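Long-range contacts in putative sensory box/GGDEF family protein (Vibrio parahaemolyticus RIMD 2210633, PDB 2P7J), which probably makes the second messenger cyclic di-GMP from two GTP molecules, the chain here being its Cache-type sensor region: residues D35-I40 with Q76-Q81; S151-M156 with V169-I174; E245-F250 with I265-E270. All coordinates share one frame; numbering follows the deposited sequence.

Contact 1. Residues D35-I40 with Q76-Q81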
loop_
_atom_site.group_PDB
_atom_site.type_symbol
_atom_site.label_atom_id
_atom_site.label_comp_id
_atom_site.label_asym_id
_atom_site.label_seq_id
_atom_site.Cartn_x
_atom_site.Cartn_y
_atom_site.Cartn_z
ATOM N N ASP B 35 -6.335 9.060 23.844
ATOM C CA ASP B 35 -6.281 10.375 24.438
ATOM C C ASP B 35 -5.754 11.436 23.478
ATOM O O ASP B 35 -6.354 12.493 23.367
ATOM C CB ASP B 35 -5.486 10.360 25.750
ATOM C CG ASP B 35 -5.294 11.755 26.336
ATOM O OD1 ASP B 35 -6.180 12.239 27.084
ATOM O OD2 ASP B 35 -4.230 12.357 26.071
ATOM N N GLN B 36 -4.651 11.150 22.784
ATOM C CA GLN B 36 -4.135 12.013 21.719
ATOM C C GLN B 36 -5.209 12.290 20.656
ATOM O O GLN B 36 -5.408 13.433 20.271
ATOM C CB GLN B 36 -2.913 11.388 21.020
ATOM C CG GLN B 36 -1.647 11.236 21.859
ATOM C CD GLN B 36 -0.606 10.265 21.225
ATOM O OE1 GLN B 36 0.069 9.516 21.945
ATOM N NE2 GLN B 36 -0.484 10.278 19.889
ATOM N N ILE B 37 -5.872 11.240 20.170
ATOM C CA ILE B 37 -6.926 11.398 19.167
ATOM C C ILE B 37 -8.026 12.399 19.582
ATOM O O ILE B 37 -8.403 13.262 18.791
ATOM C CB ILE B 37 -7.539 10.027 18.770
ATOM C CG1 ILE B 37 -6.540 9.232 17.919
ATOM C CG2 ILE B 37 -8.850 10.225 18.039
ATOM C CD1 ILE B 37 -6.843 7.793 17.842
ATOM N N GLU B 38 -8.517 12.284 20.819
ATOM C CA GLU B 38 -9.541 13.182 21.336
ATOM C C GLU B 38 -9.021 14.615 21.300
ATOM O O GLU B 38 -9.715 15.514 20.863
ATOM C CB GLU B 38 -9.901 12.843 22.791
ATOM C CG GLU B 38 -10.284 11.379 23.108
ATOM C CD GLU B 38 -11.682 11.003 22.678
ATOM O OE1 GLU B 38 -12.468 11.917 22.304
ATOM O OE2 GLU B 38 -12.006 9.788 22.731
ATOM N N THR B 39 -7.801 14.820 21.784
ATOM C CA THR B 39 -7.161 16.129 21.781
ATOM C C THR B 39 -7.029 16.761 20.387
ATOM O O THR B 39 -7.420 17.907 20.190
ATOM C CB THR B 39 -5.785 16.058 22.469
ATOM O OG1 THR B 39 -5.979 15.773 23.857
ATOM C CG2 THR B 39 -5.075 17.385 22.368
ATOM N N ILE B 40 -6.478 16.016 19.432
ATOM C CA ILE B 40 -6.335 16.517 18.067
ATOM C C ILE B 40 -7.689 16.863 17.426
ATOM O O ILE B 40 -7.849 17.959 16.872
ATOM C CB ILE B 40 -5.550 15.516 17.156
ATOM C CG1 ILE B 40 -4.072 15.454 17.565
ATOM C CG2 ILE B 40 -5.654 15.922 15.694
ATOM C CD1 ILE B 40 -3.356 16.799 17.550
ATOM N N GLN B 76 1.484 14.008 13.530
ATOM C CA GLN B 76 0.830 12.943 14.277
ATOM C C GLN B 76 0.986 11.578 13.663
ATOM O O GLN B 76 0.908 10.604 14.380
ATOM C CB GLN B 76 -0.671 13.225 14.424
ATOM C CG GLN B 76 -0.992 14.379 15.339
ATOM C CD GLN B 76 -0.498 14.136 16.743
ATOM O OE1 GLN B 76 -0.990 13.252 17.447
ATOM N NE2 GLN B 76 0.497 14.904 17.148
ATOM N N LYS B 77 1.116 11.516 12.333
ATOM C CA LYS B 77 1.377 10.273 11.587
ATOM C C LYS B 77 0.270 9.202 11.497
ATOM O O LYS B 77 0.213 8.460 10.501
ATOM C CB LYS B 77 2.702 9.618 12.066
ATOM C CG LYS B 77 3.913 10.526 11.877
ATOM C CD LYS B 77 5.224 9.871 12.376
ATOM C CE LYS B 77 6.351 10.921 12.453
ATOM N NZ LYS B 77 7.614 10.389 13.103
ATOM N N LEU B 78 -0.596 9.086 12.498
ATOM C CA LEU B 78 -1.552 7.960 12.475
ATOM C C LEU B 78 -2.802 8.156 11.638
ATOM O O LEU B 78 -3.593 7.242 11.513
ATOM C CB LEU B 78 -1.940 7.464 13.884
ATOM C CG LEU B 78 -2.900 8.254 14.794
ATOM C CD1 LEU B 78 -3.134 7.414 16.035
ATOM C CD2 LEU B 78 -2.324 9.591 15.189
ATOM N N TYR B 79 -2.962 9.329 11.047
ATOM C CA TYR B 79 -4.148 9.633 10.227
ATOM C C TYR B 79 -3.807 9.526 8.768
ATOM O O TYR B 79 -3.001 10.307 8.227
ATOM C CB TYR B 79 -4.662 11.056 10.490
ATOM C CG TYR B 79 -4.942 11.347 11.952
ATOM C CD1 TYR B 79 -6.039 10.775 12.603
ATOM C CD2 TYR B 79 -4.108 12.194 12.682
ATOM C CE1 TYR B 79 -6.303 11.047 13.926
ATOM C CE2 TYR B 79 -4.366 12.466 14.014
ATOM C CZ TYR B 79 -5.472 11.885 14.625
ATOM O OH TYR B 79 -5.725 12.145 15.939
ATOM N N LYS B 80 -4.389 8.563 8.103
ATOM C CA LYS B 80 -4.152 8.528 6.668
ATOM C C LYS B 80 -5.064 9.429 5.857
ATOM O O LYS B 80 -4.742 9.732 4.732
ATOM C CB LYS B 80 -4.107 7.103 6.120
ATOM C CG LYS B 80 -5.283 6.285 6.372
ATOM C CD LYS B 80 -5.100 4.991 5.592
ATOM C CE LYS B 80 -4.650 5.280 4.172
ATOM N NZ LYS B 80 -4.583 4.043 3.381
ATOM N N GLN B 81 -6.198 9.852 6.422
ATOM C CA GLN B 81 -6.998 10.926 5.809
ATOM C C GLN B 81 -7.496 11.858 6.885
ATOM O O GLN B 81 -7.646 11.454 8.037
ATOM C CB GLN B 81 -8.206 10.378 5.065
ATOM C CG GLN B 81 -7.907 9.587 3.816
ATOM C CD GLN B 81 -9.205 9.131 3.121
ATOM O OE1 GLN B 81 -9.641 7.970 3.248
ATOM N NE2 GLN B 81 -9.824 10.043 2.401
#

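Contact 2. Residues S151-M156 with V169-I174. With SO4 (sulfate ion), chain E.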
loop_
_atom_site.group_PDB
_atom_site.type_symbol
_atom_site.label_atom_id
_atom_site.label_comp_id
_atom_site.label_asym_id
_atom_site.label_seq_id
_atom_site.Cartn_x
_atom_site.Cartn_y
_atom_site.Cartn_z
ATOM N N SER B 151 -9.420 1.015 8.825
ATOM C CA SER B 151 -9.354 2.334 9.402
ATOM C C SER B 151 -10.400 2.550 10.532
ATOM O O SER B 151 -11.520 2.018 10.476
ATOM C CB SER B 151 -9.433 3.354 8.262
ATOM O OG SER B 151 -9.580 4.669 8.723
ATOM N N LEU B 152 -10.002 3.290 11.578
ATOM C CA LEU B 152 -10.933 3.709 12.661
ATOM C C LEU B 152 -11.268 5.174 12.354
ATOM O O LEU B 152 -10.386 6.071 12.406
ATOM C CB LEU B 152 -10.270 3.620 14.037
ATOM C CG LEU B 152 -11.104 4.102 15.236
ATOM C CD1 LEU B 152 -12.331 3.218 15.480
ATOM C CD2 LEU B 152 -10.265 4.202 16.494
ATOM N N ARG B 153 -12.519 5.417 11.978
ATOM C CA ARG B 153 -12.900 6.763 11.555
ATOM C C ARG B 153 -13.398 7.532 12.759
ATOM O O ARG B 153 -14.383 7.155 13.371
ATOM C CB ARG B 153 -13.955 6.701 10.454
ATOM C CG ARG B 153 -13.403 6.178 9.159
ATOM C CD ARG B 153 -14.503 5.689 8.275
ATOM N NE ARG B 153 -13.933 5.006 7.116
ATOM C CZ ARG B 153 -13.558 3.720 7.104
ATOM N NH1 ARG B 153 -13.683 2.965 8.180
ATOM N NH2 ARG B 153 -13.043 3.190 6.007
ATOM N N ILE B 154 -12.674 8.589 13.103
ATOM C CA ILE B 154 -13.050 9.521 14.162
ATOM C C ILE B 154 -14.019 10.472 13.525
ATOM O O ILE B 154 -13.773 10.947 12.419
ATOM C CB ILE B 154 -11.810 10.269 14.731
ATOM C CG1 ILE B 154 -10.668 9.268 15.020
ATOM C CG2 ILE B 154 -12.176 11.108 15.982
ATOM C CD1 ILE B 154 -11.049 8.071 16.030
ATOM N N LEU B 155 -15.154 10.682 14.188
ATOM C CA LEU B 155 -16.273 11.460 13.637
ATOM C C LEU B 155 -16.646 12.565 14.615
ATOM O O LEU B 155 -16.792 12.308 15.802
ATOM C CB LEU B 155 -17.484 10.560 13.382
ATOM C CG LEU B 155 -17.218 9.266 12.581
ATOM C CD1 LEU B 155 -18.261 8.206 12.824
ATOM C CD2 LEU B 155 -17.064 9.529 11.066
HETATM N N MSE B 156 -16.767 13.794 14.115
HETATM C CA MSE B 156 -17.197 14.931 14.930
HETATM C C MSE B 156 -18.089 15.885 14.126
HETATM O O MSE B 156 -17.598 16.573 13.231
HETATM C CB MSE B 156 -15.975 15.675 15.490
HETATM C CG MSE B 156 -16.261 16.966 16.259
HETATM SE SE MSE B 156 -14.551 17.688 16.800
HETATM C CE MSE B 156 -15.112 19.035 18.074
ATOM N N VAL B 169 -13.895 14.243 9.871
ATOM C CA VAL B 169 -13.623 12.808 9.825
ATOM C C VAL B 169 -12.115 12.558 9.763
ATOM O O VAL B 169 -11.394 13.069 8.894
ATOM C CB VAL B 169 -14.378 12.083 8.648
ATOM C CG1 VAL B 169 -14.174 10.517 8.684
ATOM C CG2 VAL B 169 -15.867 12.460 8.644
ATOM N N LEU B 170 -11.633 11.746 10.685
ATOM C CA LEU B 170 -10.205 11.402 10.712
ATOM C C LEU B 170 -10.105 9.904 10.617
ATOM O O LEU B 170 -10.725 9.180 11.420
ATOM C CB LEU B 170 -9.551 11.914 11.991
ATOM C CG LEU B 170 -9.627 13.445 12.198
ATOM C CD1 LEU B 170 -10.700 13.752 13.186
ATOM C CD2 LEU B 170 -8.315 13.928 12.764
ATOM N N ASN B 171 -9.356 9.456 9.611
ATOM C CA ASN B 171 -9.154 8.025 9.355
ATOM C C ASN B 171 -7.862 7.585 10.000
ATOM O O ASN B 171 -6.760 7.804 9.475
ATOM C CB ASN B 171 -9.103 7.692 7.850
ATOM C CG ASN B 171 -10.465 7.668 7.211
ATOM O OD1 ASN B 171 -10.766 6.780 6.425
ATOM N ND2 ASN B 171 -11.285 8.656 7.512
ATOM N N VAL B 172 -7.992 6.979 11.159
ATOM C CA VAL B 172 -6.854 6.429 11.807
ATOM C C VAL B 172 -6.553 4.994 11.404
ATOM O O VAL B 172 -7.465 4.195 11.187
ATOM C CB VAL B 172 -7.131 6.344 13.352
ATOM C CG1 VAL B 172 -6.111 5.370 14.089
ATOM C CG2 VAL B 172 -7.178 7.744 14.016
ATOM N N ASP B 173 -5.296 4.645 11.188
ATOM C CA ASP B 173 -4.799 4.016 9.994
ATOM C C ASP B 173 -4.390 2.794 10.881
ATOM O O ASP B 173 -3.430 2.869 11.640
ATOM C CB ASP B 173 -3.558 4.667 9.423
ATOM C CG ASP B 173 -2.758 3.728 8.494
ATOM O OD1 ASP B 173 -2.943 2.485 8.480
ATOM O OD2 ASP B 173 -1.877 4.265 7.793
ATOM N N ILE B 174 -5.206 1.748 10.907
ATOM C CA ILE B 174 -5.017 0.643 11.837
ATOM C C ILE B 174 -3.797 -0.233 11.502
ATOM O O ILE B 174 -3.066 -0.663 12.400
ATOM C CB ILE B 174 -6.317 -0.175 12.030
ATOM C CG1 ILE B 174 -7.369 0.663 12.776
ATOM C CG2 ILE B 174 -6.063 -1.482 12.774
ATOM C CD1 ILE B 174 -6.922 1.220 14.172
HETATM S S SO4 E . -13.346 5.843 3.423
HETATM O O1 SO4 E . -12.069 6.105 2.745
HETATM O O2 SO4 E . -13.701 4.415 3.322
HETATM O O3 SO4 E . -13.225 6.221 4.862
HETATM O O4 SO4 E . -14.407 6.696 2.809
#

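Contact 3. Residues E245-F250 with I265-E270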
loop_
_atom_site.group_PDB
_atom_site.type_symbol
_atom_site.label_atom_id
_atom_site.label_comp_id
_atom_site.label_asym_id
_atom_site.label_seq_id
_atom_site.Cartn_x
_atom_site.Cartn_y
_atom_site.Cartn_z
ATOM N N GLU B 245 -2.028 -27.152 22.576
ATOM C CA GLU B 245 -1.285 -26.986 21.332
ATOM C C GLU B 245 -0.903 -25.510 21.184
ATOM O O GLU B 245 0.152 -25.184 20.618
ATOM C CB GLU B 245 -2.109 -27.438 20.119
ATOM C CG GLU B 245 -2.210 -28.951 19.957
ATOM C CD GLU B 245 -0.839 -29.644 19.914
ATOM O OE1 GLU B 245 0.075 -29.165 19.189
ATOM O OE2 GLU B 245 -0.686 -30.679 20.604
ATOM N N HIS B 246 -1.776 -24.632 21.687
ATOM C CA HIS B 246 -1.559 -23.190 21.666
ATOM C C HIS B 246 -1.718 -22.595 23.054
ATOM O O HIS B 246 -2.610 -22.988 23.813
ATOM C CB HIS B 246 -2.537 -22.521 20.704
ATOM C CG HIS B 246 -2.123 -22.602 19.266
ATOM N ND1 HIS B 246 -2.179 -23.773 18.536
ATOM C CD2 HIS B 246 -1.647 -21.659 18.420
ATOM C CE1 HIS B 246 -1.752 -23.545 17.306
ATOM N NE2 HIS B 246 -1.426 -22.269 17.209
ATOM N N LEU B 247 -0.840 -21.662 23.405
ATOM C CA LEU B 247 -1.146 -20.788 24.531
ATOM C C LEU B 247 -1.766 -19.478 24.005
ATOM O O LEU B 247 -1.213 -18.828 23.111
ATOM C CB LEU B 247 0.072 -20.520 25.400
ATOM C CG LEU B 247 -0.061 -19.282 26.288
ATOM C CD1 LEU B 247 -0.781 -19.599 27.586
ATOM C CD2 LEU B 247 1.294 -18.711 26.570
ATOM N N ILE B 248 -2.933 -19.133 24.545
ATOM C CA ILE B 248 -3.671 -17.949 24.117
ATOM C C ILE B 248 -3.815 -17.039 25.311
ATOM O O ILE B 248 -4.415 -17.432 26.304
ATOM C CB ILE B 248 -5.126 -18.283 23.630
ATOM C CG1 ILE B 248 -5.148 -19.391 22.544
ATOM C CG2 ILE B 248 -5.904 -16.999 23.273
ATOM C CD1 ILE B 248 -4.563 -19.055 21.230
ATOM N N ALA B 249 -3.263 -15.829 25.223
ATOM C CA ALA B 249 -3.526 -14.824 26.238
ATOM C C ALA B 249 -4.353 -13.713 25.590
ATOM O O ALA B 249 -4.103 -13.349 24.447
ATOM C CB ALA B 249 -2.229 -14.295 26.855
ATOM N N PHE B 250 -5.353 -13.198 26.303
ATOM C CA PHE B 250 -6.297 -12.281 25.689
ATOM C C PHE B 250 -6.650 -11.143 26.609
ATOM O O PHE B 250 -6.528 -11.258 27.819
ATOM C CB PHE B 250 -7.566 -13.033 25.268
ATOM C CG PHE B 250 -8.143 -13.882 26.355
ATOM C CD1 PHE B 250 -9.045 -13.339 27.274
ATOM C CD2 PHE B 250 -7.754 -15.234 26.491
ATOM C CE1 PHE B 250 -9.571 -14.127 28.303
ATOM C CE2 PHE B 250 -8.266 -16.016 27.505
ATOM C CZ PHE B 250 -9.167 -15.468 28.423
ATOM N N ILE B 265 -2.465 -12.659 22.126
ATOM C CA ILE B 265 -1.167 -13.322 21.933
ATOM C C ILE B 265 -1.386 -14.859 21.850
ATOM O O ILE B 265 -1.847 -15.507 22.806
ATOM C CB ILE B 265 -0.178 -12.949 23.041
ATOM C CG1 ILE B 265 0.150 -11.454 22.982
ATOM C CG2 ILE B 265 1.109 -13.823 22.967
ATOM C CD1 ILE B 265 0.837 -10.939 24.272
ATOM N N ASP B 266 -1.067 -15.407 20.682
ATOM C CA ASP B 266 -1.346 -16.774 20.335
ATOM C C ASP B 266 -0.024 -17.438 19.965
ATOM O O ASP B 266 0.534 -17.154 18.919
ATOM C CB ASP B 266 -2.309 -16.823 19.144
ATOM C CG ASP B 266 -2.583 -18.251 18.654
ATOM O OD1 ASP B 266 -1.943 -19.208 19.168
ATOM O OD2 ASP B 266 -3.441 -18.414 17.743
ATOM N N LEU B 267 0.447 -18.329 20.832
ATOM C CA LEU B 267 1.729 -18.993 20.673
ATOM C C LEU B 267 1.556 -20.495 20.454
ATOM O O LEU B 267 0.923 -21.168 21.254
ATOM C CB LEU B 267 2.575 -18.775 21.938
ATOM C CG LEU B 267 2.960 -17.321 22.235
ATOM C CD1 LEU B 267 3.391 -17.229 23.666
ATOM C CD2 LEU B 267 4.048 -16.848 21.292
ATOM N N SER B 268 2.124 -21.015 19.367
ATOM C CA SER B 268 2.200 -22.472 19.181
ATOM C C SER B 268 3.079 -23.089 20.252
ATOM O O SER B 268 3.859 -22.394 20.914
ATOM C CB SER B 268 2.755 -22.842 17.803
ATOM O OG SER B 268 4.095 -22.395 17.654
ATOM N N ASN B 269 2.929 -24.399 20.434
ATOM C CA ASN B 269 3.867 -25.199 21.231
ATOM C C ASN B 269 5.327 -24.975 20.807
ATOM O O ASN B 269 6.214 -24.798 21.646
ATOM C CB ASN B 269 3.505 -26.690 21.127
ATOM C CG ASN B 269 2.563 -27.157 22.241
ATOM O OD1 ASN B 269 2.452 -26.522 23.306
ATOM N ND2 ASN B 269 1.897 -28.296 22.006
ATOM N N GLU B 270 5.556 -24.976 19.501
ATOM C CA GLU B 270 6.872 -24.720 18.942
ATOM C C GLU B 270 7.448 -23.344 19.314
ATOM O O GLU B 270 8.657 -23.222 19.510
ATOM C CB GLU B 270 6.821 -24.872 17.427
ATOM C CG GLU B 270 8.174 -24.769 16.740
ATOM C CD GLU B 270 8.045 -24.642 15.227
ATOM O OE1 GLU B 270 7.267 -25.439 14.629
ATOM O OE2 GLU B 270 8.719 -23.745 14.643
#

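Contact 1. Residues D35-I40 with Q76-Q81
Gln76, the last residue of helix 59-76, lays its side chain against Ile40 on helix 11-45. Its chi1 (-70°) sends CG toward Ile40, and the bend at chi2 (-61°) lays CD and OE1 along it: OE1 stands 3.8 Å from Ile40 CG1, and CD lies 4.0 Å from Ile40 CD1. The two side chains approach from opposite directions. Gln36 crosses Gln76 at a slant, NE2 3.9 Å from Gln76 OE1, too long for a hydrogen bond, with the two amide planes almost perpendicular. Lys77 takes a positive phi (70°), leaves the helix and turns the backbone toward the sheet. Leu78 follows and points to helix 11-45, its CD1 meeting Ile37 CD1 at 4.1 Å; its other branch, CD2, sits 3.7 Å above one face of the Tyr79 ring, toward the rim. Tyr79 then sends its OH to the helix surface beside Ile37 and Ile40, 3.5 Å from Ile37 CA and 3.6 Å from Ile40 CB, while CE2 lies 4.1 Å from Ile40 CG2. Both isoleucines meet the tyrosine obliquely. No hydrogen bond crosses between the segments, which meet by van der Waals packing, partly through the polar Tyr79 OH and Gln76 OE1. Lys80 and Gln81 turn instead to the neighbouring strand, where their backbones bond to Asn171, and the Tyr79 side chain also packs on Leu170 and Val172. A long helix thus lies across one face of an antiparallel sheet where the chain enters strand 79-86, as expected of the Cache sensor fold, in which an N-terminal helix backs the PAS-like sheet.

Contact 2. Residues S151-M156 with V169-I174
Ile154 and Leu170 face each other on the close-packed side of a beta hairpin, with CB to CB at 3.9 Å. They form a hydrogen-bonded antiparallel pair, as do Leu152 and Val172. Ile154 N reaches Leu170 O at 2.6 Å, with an N-H...O angle of 162°; Val172 N meets Leu152 O at 2.8 Å. On this side Ile154 CG1 also touches Val172 CG2 at 3.9 Å, and Ile174 CD1 closes the end against Leu152 CB. Ile37 and Ser41 of helix 11-45 lie against Ile154.

The face carrying Ser151, Arg153 and Asn171 is mixed: Leu155 CD2 packs on Val169 CG1 (3.9 Å) at one end, while the rest is polar and turned to an anion, though still buried. Arg153 is extended from CG to NE, which carries its guanidinium away from the backbone to a sulfate, probably from the crystallisation liquor. The anion lies at the guanidinium edge, near its plane: NE gives O3 a nearly straight bond (2.7 Å, 165°), and NH2 binds O2 at 3.0 Å. The Asn171 amide lies close by. Arg83, Lys113, Arg116, Tyr118 and the backbone N of Arg139 also hold the sulfate, while Arg153 NH1 is tied to Glu136 O. One sheet face thus packs on the long helix and the other lines an anion-binding pocket, consistent with the ligand site of Cache sensor domains.

Contact 3. Residues E245-F250 with I265-E270
Asn269, first residue of helix 269-274, meets Glu245 just beyond the paired strands. Its backbone N donates to Glu245 O at 2.9 Å, the N-H...O angle a bent 133°, adding a backbone bond just past the last bridged pair, His246 with Ser268. The side chain folds back over the same peptide: CB is 3.7 Å from Glu245 O and CG 3.5 Å. At the tip the amide divides. OD1 accepts a hydrogen bond from Tyr242 OH, and ND2 binds Gly244 O while lying 3.5 Å from Glu245 CA; the Glu245 carboxylate sits near, its plane turned 76° from the amide. Ser268, before it, caps the start of the helix with its side chain, and its CA rests over one face of the His246 ring, 4.2 Å from the centroid, a CH-pi contact. Further along, Leu247 and Leu267 form a hydrogen-bonded antiparallel pair and point the same way side by side, CD2 of the first 3.9 Å from CD1 of the second, both packing toward Thr15 of helix 11-45. Ala249 N reaches Ile265 O at 2.8 Å in the next such pair. On the other face Ile248 lies alongside Asp266, whose OD2 is bonded to Tyr226 OH. The chemistry is therefore two-sided: aliphatic side chains seat the hairpin on the long helix, while the other face mixes His246, Asp266 and Ser268 with Ile248, packed on Tyr226 and Ile229. Asn269, with both ends of its amide engaged and its backbone N bonded to Glu245, ties the helix start to the turn before strand 246-254.

Overall arrangement
Contacts 1, 2 and 3 follow one another along the chain without overlapping. The first two are neighbours, centres 8 Å apart, in one seven-stranded antiparallel sheet: strands 79-86 and 163-173 lie side by side, and Leu78 O packs on Asp173 CB. Contact 3 belongs to a second antiparallel sheet, its centre about 32 Å from that of contact 1 and about 31 Å from that of contact 2. Helix 11-45 spans both: its residues 35-40 back the first sheet, while Thr15, Ala19 and Leu23 pack on the hairpin of the second. Two sheets on one long helix are consistent with a double Cache sensor, whose anion site lies in the first module.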